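Local coordinates for putative drug/sodium antiporter (Escherichia coli, PDB 4Z3N), which is a MATE-family membrane transporter implicated in transport of the genotoxin colibactin, probably working as an antiporter, at residues L31-A36 against V337-S342; A372-R377 against G434-A439; Y422-A425 against E429-I432. One frame throughout, in Å; residues are numbered along the deposited sequence.

Interaction 1 (L31-A36 against V337-S342); sequences LLLRMA and VALAFS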
loop_
_atom_site.group_PDB
_atom_site.type_symbol
_atom_site.label_atom_id
_atom_site.label_comp_id
_atom_site.label_asym_id
_atom_site.label_seq_id
_atom_site.Cartn_x
_atom_site.Cartn_y
_atom_site.Cartn_z
ATOM N N LEU A 31 13.500 -12.905 12.710
ATOM C CA LEU A 31 13.812 -12.512 11.346
ATOM C C LEU A 31 12.762 -11.543 10.764
ATOM O O LEU A 31 13.120 -10.485 10.258
ATOM C CB LEU A 31 13.954 -13.759 10.472
ATOM C CG LEU A 31 14.179 -13.512 8.982
ATOM C CD1 LEU A 31 15.440 -12.676 8.713
ATOM C CD2 LEU A 31 14.176 -14.842 8.185
ATOM N N LEU A 32 11.477 -11.882 10.855
ATOM C CA LEU A 32 10.436 -11.003 10.329
ATOM C C LEU A 32 10.342 -9.653 11.068
ATOM O O LEU A 32 10.092 -8.611 10.447
ATOM C CB LEU A 32 9.076 -11.702 10.373
ATOM C CG LEU A 32 8.837 -12.809 9.355
ATOM C CD1 LEU A 32 7.591 -13.590 9.727
ATOM C CD2 LEU A 32 8.719 -12.248 7.948
ATOM N N LEU A 33 10.522 -9.666 12.383
ATOM C CA LEU A 33 10.370 -8.444 13.159
ATOM C C LEU A 33 11.486 -7.482 12.895
ATOM O O LEU A 33 11.263 -6.282 12.787
ATOM C CB LEU A 33 10.327 -8.740 14.647
ATOM C CG LEU A 33 8.962 -9.093 15.204
ATOM C CD1 LEU A 33 9.106 -9.272 16.701
ATOM C CD2 LEU A 33 7.972 -7.993 14.831
ATOM N N ARG A 34 12.703 -8.002 12.813
ATOM C CA ARG A 34 13.857 -7.136 12.637
ATOM C C ARG A 34 13.824 -6.481 11.270
ATOM O O ARG A 34 14.393 -5.413 11.062
ATOM C CB ARG A 34 15.144 -7.911 12.811
ATOM C CG ARG A 34 15.724 -8.353 11.523
ATOM C CD ARG A 34 16.706 -9.473 11.775
ATOM N NE ARG A 34 18.079 -9.029 11.606
ATOM C CZ ARG A 34 19.130 -9.814 11.778
ATOM N NH1 ARG A 34 18.949 -11.083 12.136
ATOM N NH2 ARG A 34 20.352 -9.326 11.596
ATOM N N MET A 35 13.179 -7.150 10.330
ATOM C CA MET A 35 12.965 -6.600 9.012
ATOM C C MET A 35 11.746 -5.698 8.941
ATOM O O MET A 35 11.756 -4.689 8.224
ATOM C CB MET A 35 12.837 -7.726 8.011
ATOM C CG MET A 35 14.121 -8.481 7.808
ATOM S SD MET A 35 13.865 -9.841 6.684
ATOM C CE MET A 35 13.674 -8.979 5.127
ATOM N N ALA A 36 10.687 -6.057 9.668
ATOM C CA ALA A 36 9.427 -5.306 9.581
ATOM C C ALA A 36 9.425 -4.045 10.416
ATOM O O ALA A 36 8.680 -3.131 10.109
ATOM C CB ALA A 36 8.256 -6.168 9.970
ATOM N N VAL A 337 1.598 -14.403 9.924
ATOM C CA VAL A 337 0.181 -14.309 10.281
ATOM C C VAL A 337 0.056 -14.189 11.810
ATOM O O VAL A 337 -0.750 -13.402 12.310
ATOM C CB VAL A 337 -0.664 -15.527 9.769
ATOM C CG1 VAL A 337 -2.021 -15.537 10.436
ATOM C CG2 VAL A 337 -0.829 -15.495 8.258
ATOM N N ALA A 338 0.873 -14.957 12.543
ATOM C CA ALA A 338 0.867 -14.901 13.999
ATOM C C ALA A 338 1.224 -13.497 14.500
ATOM O O ALA A 338 0.541 -12.952 15.365
ATOM C CB ALA A 338 1.808 -15.924 14.577
ATOM N N LEU A 339 2.270 -12.893 13.947
ATOM C CA LEU A 339 2.620 -11.524 14.347
ATOM C C LEU A 339 1.532 -10.515 13.997
ATOM O O LEU A 339 1.074 -9.758 14.867
ATOM C CB LEU A 339 3.936 -11.080 13.706
ATOM C CG LEU A 339 5.161 -11.848 14.176
ATOM C CD1 LEU A 339 6.370 -11.491 13.287
ATOM C CD2 LEU A 339 5.419 -11.599 15.677
ATOM N N ALA A 340 1.134 -10.514 12.724
ATOM C CA ALA A 340 0.189 -9.540 12.181
ATOM C C ALA A 340 -1.165 -9.641 12.832
ATOM O O ALA A 340 -1.777 -8.644 13.187
ATOM C CB ALA A 340 0.050 -9.713 10.676
ATOM N N PHE A 341 -1.650 -10.854 12.971
ATOM C CA PHE A 341 -2.947 -11.054 13.594
ATOM C C PHE A 341 -2.910 -10.485 15.024
ATOM O O PHE A 341 -3.805 -9.765 15.443
ATOM C CB PHE A 341 -3.308 -12.548 13.589
ATOM C CG PHE A 341 -4.730 -12.830 13.921
ATOM C CD1 PHE A 341 -5.165 -12.827 15.229
ATOM C CD2 PHE A 341 -5.638 -13.106 12.918
ATOM C CE1 PHE A 341 -6.488 -13.091 15.523
ATOM C CE2 PHE A 341 -6.968 -13.356 13.209
ATOM C CZ PHE A 341 -7.387 -13.354 14.508
ATOM N N SER A 342 -1.843 -10.789 15.754
ATOM C CA SER A 342 -1.768 -10.466 17.165
ATOM C C SER A 342 -1.752 -8.973 17.408
ATOM O O SER A 342 -2.516 -8.465 18.223
ATOM C CB SER A 342 -0.532 -11.109 17.793
ATOM O OG SER A 342 -0.769 -12.477 18.039
#

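Interaction 2 (A372-R377 against G434-A439); sequences AVLQTR and GVYFGA. With OLC ((2R)-2,3-dihydroxypropyl (9Z)-octadec-9-enoate), chain D; OLC ((2R)-2,3-dihydroxypropyl (9Z)-octadec-9-enoate), chain B.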
loop_
_atom_site.group_PDB
_atom_site.type_symbol
_atom_site.label_atom_id
_atom_site.label_comp_id
_atom_site.label_asym_id
_atom_site.label_seq_id
_atom_site.Cartn_x
_atom_site.Cartn_y
_atom_site.Cartn_z
ATOM N N ALA A 372 -20.440 5.687 13.059
ATOM C CA ALA A 372 -19.019 5.408 13.128
ATOM C C ALA A 372 -18.722 4.406 14.242
ATOM O O ALA A 372 -17.808 3.583 14.119
ATOM C CB ALA A 372 -18.243 6.686 13.332
ATOM N N VAL A 373 -19.499 4.473 15.319
ATOM C CA VAL A 373 -19.333 3.557 16.439
ATOM C C VAL A 373 -19.913 2.183 16.104
ATOM O O VAL A 373 -19.315 1.147 16.431
ATOM C CB VAL A 373 -19.989 4.120 17.742
ATOM C CG1 VAL A 373 -20.044 3.057 18.865
ATOM C CG2 VAL A 373 -19.239 5.371 18.214
ATOM N N LEU A 374 -21.061 2.171 15.431
ATOM C CA LEU A 374 -21.704 0.905 15.046
ATOM C C LEU A 374 -20.879 0.134 13.999
ATOM O O LEU A 374 -20.837 -1.095 14.018
ATOM C CB LEU A 374 -23.131 1.160 14.528
ATOM C CG LEU A 374 -23.901 -0.096 14.119
ATOM C CD1 LEU A 374 -24.123 -1.031 15.273
ATOM C CD2 LEU A 374 -25.231 0.256 13.465
ATOM N N GLN A 375 -20.230 0.878 13.101
ATOM C CA GLN A 375 -19.385 0.325 12.047
ATOM C C GLN A 375 -18.159 -0.346 12.660
ATOM O O GLN A 375 -17.812 -1.501 12.344
ATOM C CB GLN A 375 -18.943 1.429 11.077
ATOM C CG GLN A 375 -18.038 0.952 9.969
ATOM C CD GLN A 375 -17.413 2.064 9.145
ATOM O OE1 GLN A 375 -17.912 2.410 8.072
ATOM N NE2 GLN A 375 -16.290 2.599 9.618
ATOM N N THR A 376 -17.509 0.398 13.553
ATOM C CA THR A 376 -16.338 -0.094 14.238
ATOM C C THR A 376 -16.684 -1.323 15.070
ATOM O O THR A 376 -15.969 -2.332 15.033
ATOM C CB THR A 376 -15.725 0.985 15.128
ATOM O OG1 THR A 376 -15.313 2.098 14.315
ATOM C CG2 THR A 376 -14.516 0.419 15.901
ATOM N N ARG A 377 -17.791 -1.252 15.803
ATOM C CA ARG A 377 -18.171 -2.355 16.673
ATOM C C ARG A 377 -18.408 -3.631 15.884
ATOM O O ARG A 377 -18.071 -4.738 16.337
ATOM C CB ARG A 377 -19.424 -2.012 17.467
ATOM C CG ARG A 377 -19.227 -0.958 18.538
ATOM C CD ARG A 377 -20.207 -1.207 19.638
ATOM N NE ARG A 377 -19.978 -0.354 20.792
ATOM C CZ ARG A 377 -20.878 0.491 21.277
ATOM N NH1 ARG A 377 -22.068 0.595 20.693
ATOM N NH2 ARG A 377 -20.584 1.223 22.343
ATOM N N GLY A 434 -26.652 -3.914 7.447
ATOM C CA GLY A 434 -26.495 -4.960 6.449
ATOM C C GLY A 434 -25.242 -4.762 5.611
ATOM O O GLY A 434 -24.593 -5.721 5.261
ATOM N N VAL A 435 -24.925 -3.522 5.272
ATOM C CA VAL A 435 -23.685 -3.217 4.594
ATOM C C VAL A 435 -22.493 -3.689 5.428
ATOM O O VAL A 435 -21.652 -4.460 4.960
ATOM C CB VAL A 435 -23.537 -1.698 4.329
ATOM C CG1 VAL A 435 -22.231 -1.415 3.585
ATOM C CG2 VAL A 435 -24.737 -1.154 3.555
ATOM N N TYR A 436 -22.435 -3.218 6.671
ATOM C CA TYR A 436 -21.357 -3.557 7.582
ATOM C C TYR A 436 -21.114 -5.074 7.650
ATOM O O TYR A 436 -19.970 -5.539 7.539
ATOM C CB TYR A 436 -21.661 -3.028 8.971
ATOM C CG TYR A 436 -21.809 -1.541 9.074
ATOM C CD1 TYR A 436 -21.270 -0.693 8.122
ATOM C CD2 TYR A 436 -22.483 -0.981 10.150
ATOM C CE1 TYR A 436 -21.398 0.692 8.246
ATOM C CE2 TYR A 436 -22.621 0.383 10.288
ATOM C CZ TYR A 436 -22.080 1.217 9.340
ATOM O OH TYR A 436 -22.233 2.568 9.509
ATOM N N PHE A 437 -22.181 -5.846 7.831
ATOM C CA PHE A 437 -22.012 -7.283 7.950
ATOM C C PHE A 437 -21.625 -7.897 6.604
ATOM O O PHE A 437 -20.734 -8.745 6.528
ATOM C CB PHE A 437 -23.276 -7.953 8.500
ATOM C CG PHE A 437 -23.383 -7.897 9.993
ATOM C CD1 PHE A 437 -22.534 -8.663 10.789
ATOM C CD2 PHE A 437 -24.321 -7.072 10.609
ATOM C CE1 PHE A 437 -22.617 -8.618 12.181
ATOM C CE2 PHE A 437 -24.412 -7.018 12.000
ATOM C CZ PHE A 437 -23.557 -7.794 12.787
ATOM N N GLY A 438 -22.288 -7.460 5.543
ATOM C CA GLY A 438 -22.054 -8.039 4.243
ATOM C C GLY A 438 -20.626 -7.812 3.809
ATOM O O GLY A 438 -19.959 -8.725 3.319
ATOM N N ALA A 439 -20.153 -6.589 4.024
ATOM C CA ALA A 439 -18.873 -6.147 3.504
ATOM C C ALA A 439 -17.704 -6.917 4.112
ATOM O O ALA A 439 -16.708 -7.172 3.434
ATOM C CB ALA A 439 -18.707 -4.650 3.737
HETATM C C9 OLC D . -17.824 -6.586 19.950
HETATM C C8 OLC D . -19.133 -5.867 20.200
HETATM C C7 OLC D . -18.982 -4.840 21.311
HETATM C C6 OLC D . -20.279 -4.078 21.537
HETATM C C5 OLC D . -20.200 -3.242 22.804
HETATM C C4 OLC D . -21.595 -2.734 23.150
HETATM C C3 OLC D . -21.943 -2.962 24.615
HETATM C C2 OLC D . -23.357 -2.491 24.926
HETATM C C1 OLC D . -23.400 -1.016 25.268
HETATM C C18 OLC B . -6.360 -3.821 2.250
HETATM C C10 OLC B . -13.156 -4.753 7.752
HETATM C C9 OLC B . -12.772 -3.460 7.761
HETATM C C17 OLC B . -7.405 -3.775 3.347
HETATM C C11 OLC B . -13.245 -5.533 6.454
HETATM C C8 OLC B . -13.431 -2.493 8.732
HETATM C C24 OLC B . -17.310 -4.372 0.681
HETATM C C16 OLC B . -8.570 -4.657 2.956
HETATM C C12 OLC B . -12.859 -4.692 5.245
HETATM C C7 OLC B . -12.814 -1.108 8.663
HETATM C C15 OLC B . -9.589 -4.723 4.086
HETATM C C13 OLC B . -11.986 -5.519 4.299
HETATM C C6 OLC B . -13.310 -0.354 7.444
HETATM C C14 OLC B . -10.999 -4.677 3.510
HETATM C C5 OLC B . -14.814 -0.474 7.312
HETATM C C4 OLC B . -15.227 -0.191 5.874
HETATM C C3 OLC B . -14.375 -0.993 4.911
HETATM C C2 OLC B . -15.009 -1.082 3.535
HETATM C C21 OLC B . -15.077 -4.419 1.789
HETATM C C1 OLC B . -14.565 -2.362 2.840
HETATM C C22 OLC B . -15.912 -4.962 0.643
HETATM O O19 OLC B . -13.473 -2.867 3.062
HETATM O O25 OLC B . -17.708 -4.028 -0.631
HETATM O O23 OLC B . -15.304 -4.627 -0.590
HETATM O O20 OLC B . -15.467 -3.079 2.040
#

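Interaction 3 (Y422-A425 against E429-I432); sequences YLLA and EMRI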
loop_
_atom_site.group_PDB
_atom_site.type_symbol
_atom_site.label_atom_id
_atom_site.label_comp_id
_atom_site.label_asym_id
_atom_site.label_seq_id
_atom_site.Cartn_x
_atom_site.Cartn_y
_atom_site.Cartn_z
ATOM N N TYR A 422 -25.958 -6.937 -0.859
ATOM C CA TYR A 422 -27.242 -6.761 -1.528
ATOM C C TYR A 422 -28.313 -7.575 -0.809
ATOM O O TYR A 422 -29.395 -7.068 -0.510
ATOM C CB TYR A 422 -27.179 -7.154 -3.009
ATOM C CG TYR A 422 -28.300 -6.499 -3.786
ATOM C CD1 TYR A 422 -29.580 -7.053 -3.807
ATOM C CD2 TYR A 422 -28.101 -5.290 -4.452
ATOM C CE1 TYR A 422 -30.631 -6.431 -4.493
ATOM C CE2 TYR A 422 -29.143 -4.666 -5.151
ATOM C CZ TYR A 422 -30.402 -5.244 -5.166
ATOM O OH TYR A 422 -31.433 -4.632 -5.844
ATOM N N LEU A 423 -27.990 -8.828 -0.516
ATOM C CA LEU A 423 -28.886 -9.703 0.223
ATOM C C LEU A 423 -29.312 -9.111 1.569
ATOM O O LEU A 423 -30.506 -9.034 1.871
ATOM C CB LEU A 423 -28.221 -11.048 0.454
ATOM C CG LEU A 423 -29.110 -11.952 1.295
ATOM C CD1 LEU A 423 -30.438 -12.032 0.578
ATOM C CD2 LEU A 423 -28.492 -13.335 1.510
ATOM N N LEU A 424 -28.336 -8.691 2.376
ATOM C CA LEU A 424 -28.604 -8.240 3.745
ATOM C C LEU A 424 -29.162 -6.810 3.819
ATOM O O LEU A 424 -30.044 -6.534 4.625
ATOM C CB LEU A 424 -27.333 -8.341 4.601
ATOM C CG LEU A 424 -26.809 -9.735 4.940
ATOM C CD1 LEU A 424 -25.640 -9.685 5.913
ATOM C CD2 LEU A 424 -27.914 -10.592 5.504
ATOM N N ALA A 425 -28.641 -5.904 3.001
ATOM C CA ALA A 425 -29.059 -4.510 3.071
ATOM C C ALA A 425 -30.364 -4.189 2.300
ATOM O O ALA A 425 -31.039 -3.191 2.582
ATOM C CB ALA A 425 -27.937 -3.618 2.581
ATOM N N GLU A 429 -34.184 -6.818 5.176
ATOM C CA GLU A 429 -34.409 -5.375 5.137
ATOM C C GLU A 429 -33.462 -4.590 6.032
ATOM O O GLU A 429 -33.659 -3.392 6.231
ATOM C CB GLU A 429 -35.878 -5.052 5.445
ATOM C CG GLU A 429 -36.788 -5.322 4.239
ATOM C CD GLU A 429 -38.273 -5.270 4.558
ATOM O OE1 GLU A 429 -38.655 -4.706 5.609
ATOM O OE2 GLU A 429 -39.062 -5.801 3.745
ATOM N N MET A 430 -32.443 -5.268 6.566
ATOM C CA MET A 430 -31.345 -4.623 7.315
ATOM C C MET A 430 -30.851 -3.508 6.425
ATOM O O MET A 430 -31.001 -3.612 5.208
ATOM C CB MET A 430 -30.226 -5.631 7.626
ATOM C CG MET A 430 -30.745 -6.976 8.128
ATOM S SD MET A 430 -29.545 -8.279 8.428
ATOM C CE MET A 430 -28.326 -7.381 9.392
ATOM N N ARG A 431 -30.357 -2.395 6.947
ATOM C CA ARG A 431 -29.974 -1.409 5.938
ATOM C C ARG A 431 -28.485 -1.085 5.955
ATOM O O ARG A 431 -27.700 -1.757 5.275
ATOM C CB ARG A 431 -30.795 -0.130 6.106
ATOM C CG ARG A 431 -32.310 -0.366 6.132
ATOM C CD ARG A 431 -33.096 0.948 6.036
ATOM N NE ARG A 431 -33.911 1.022 4.819
ATOM C CZ ARG A 431 -33.833 1.988 3.905
ATOM N NH1 ARG A 431 -32.977 2.998 4.050
ATOM N NH2 ARG A 431 -34.620 1.945 2.836
ATOM N N ILE A 432 -28.071 -0.157 6.806
ATOM C CA ILE A 432 -26.654 0.144 6.928
ATOM C C ILE A 432 -25.962 -0.982 7.710
ATOM O O ILE A 432 -24.836 -1.352 7.396
ATOM C CB ILE A 432 -26.437 1.510 7.595
ATOM C CG1 ILE A 432 -26.867 2.631 6.634
ATOM C CG2 ILE A 432 -24.990 1.685 8.034
ATOM C CD1 ILE A 432 -25.988 2.790 5.432
#

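Interaction 1 (L31-A36 against V337-S342)
L339 meets L32 and L33 through a single methyl group, its CD1, which comes to rest between two successive residues of the facing helix. CD1 lies 4.0 Å from L32 CB and equally 4.0 Å from L33 CG; the touching atoms are all aliphatic carbons, which makes the contact apolar. The two helices stay well apart here: L33 CA and L339 CA, the nearest such pair, are separated by 8.4 Å, a gap that the leucine side chains bridge. L339 does so by running extended, with CD1 opposite CA across the CB-CG bond (chi2 170°). L33 starts out across the direction of the partner helix, but its branched end swings nearer and brings CD2 to 4.1 Å from L339 CD1. The CB of L32 points toward the other helix, and its side chain also reaches A335 and A336 there.

Both segments belong to long helices of the MATE fold, the first predicted transmembrane helix (on helix 28-56) and the ninth (on helix 326-358). Leucine suits a seam that probably lies within the membrane, and L339 extends it by touching Y29 and I309.

Hydrogen bonding stays within each helix. S342 OG donates to A338 O at 3.0 Å, 18° out of the carbonyl plane, and the same oxygen accepts from S342 N.

Interaction 2 (A372-R377 against G434-A439)
Close to the place where Q375 packs on Y436, the carbonyl oxygen of A372 is gripped twice by one residue: T376 OG1 donates to A372 O at 2.9 Å, and T376 N gives it the usual helical bond. Threonine can thus sit in a membrane helix with its hydroxyl satisfied. Across the contact the chemistry is CH-pi. Q375 CA stands over one face of the Y436 ring, 3.9 Å from its centroid and 18° off the normal, while Q375 CB is 3.6 Å from Y436 CZ. L374 comes at the ring edge instead, its CG 4.1 Å from Y436 CE2. The glutamine chain is extended, CG opposite the backbone N (chi1 179°), which carries its amide past the ring to bond Y277 OH through OE1 and T295 OG1 through NE2. The Q375 amide and the Y436 ring are turned 79° from each other. Where a monoolein chain (OLC, chain D) is bound, the R377 guanidinium is sandwiched between it and V373 CG1. Helix 366-379 also packs on helix 286-322 (A372 on A291) and on helix 326-358 (T376 on H351 and I352); Y436 also touches Y277 of helix 250-284.

Interaction 3 (Y422-A425 against E429-I432)
A short connection between the last two predicted transmembrane helices of this MATE transporter brings L424 and A425 up against M430 and R431. Helix 417-427 ends in this region, with a wider pi-type turn at 423-425. Only three residues separate the two segments, and the chain then enters helix 432-453 with R431 at the N-cap position. The arrangement is a tight interhelical turn between two consecutive helices, in which the loop folds back beside the helix end it has just left.

In one part of the contact, backbone atoms of A425, M430 and R431 come close. The nearest CA atoms of the two segments are those of A425 and R431, 4.3 Å apart. A425 CA lies near M430 O, but the detail is doubtful, because the model also sets that oxygen very close to A425 O although both are acceptors. The single methyl of the alanine, CB, is buried beside the R431 carbonyl.

The charged residues behave differently. E429 and R431 both direct their CB atoms away from the helix end, as suits ionisable groups at an exposed turn, although R431 also touches L284. I432, just beyond it, turns to I281 and L284 of helix 250-284 and so begins the apolar side of the next helix.

The side-chain part of the contact is carried by L424 and M430, which lie alongside each other and point the same way. Methionine, unbranched and flexible, can follow its neighbour: its chain is extended as far as SD and bends at the last torsion (chi3 48°). Leucine uses its two methyls separately, CD1 packing against F437 CB of the following helix, while CD2 rests 4.1 Å from M430 SD.

Interaction 2 is the buried contact of the three, interaction 1 is partly buried, and interaction 3 lies at the surface. Interaction 1 stands apart, its centre about 28 Å from that of interaction 2 and 37 Å from that of interaction 3, though its helix 326-358 is followed by helix 366-379 of interaction 2. Interactions 2 and 3 touch, and the turn of interaction 3 leads into helix 432-453, which interaction 2 packs: A425 CB lies near V435 N. Chemistry follows place: leucines bridge a helix gap in interaction 1, an aromatic face meets the aliphatic base of a glutamine in interaction 2, and interaction 3 combines close backbone atoms with a leucine-methionine side-chain pair.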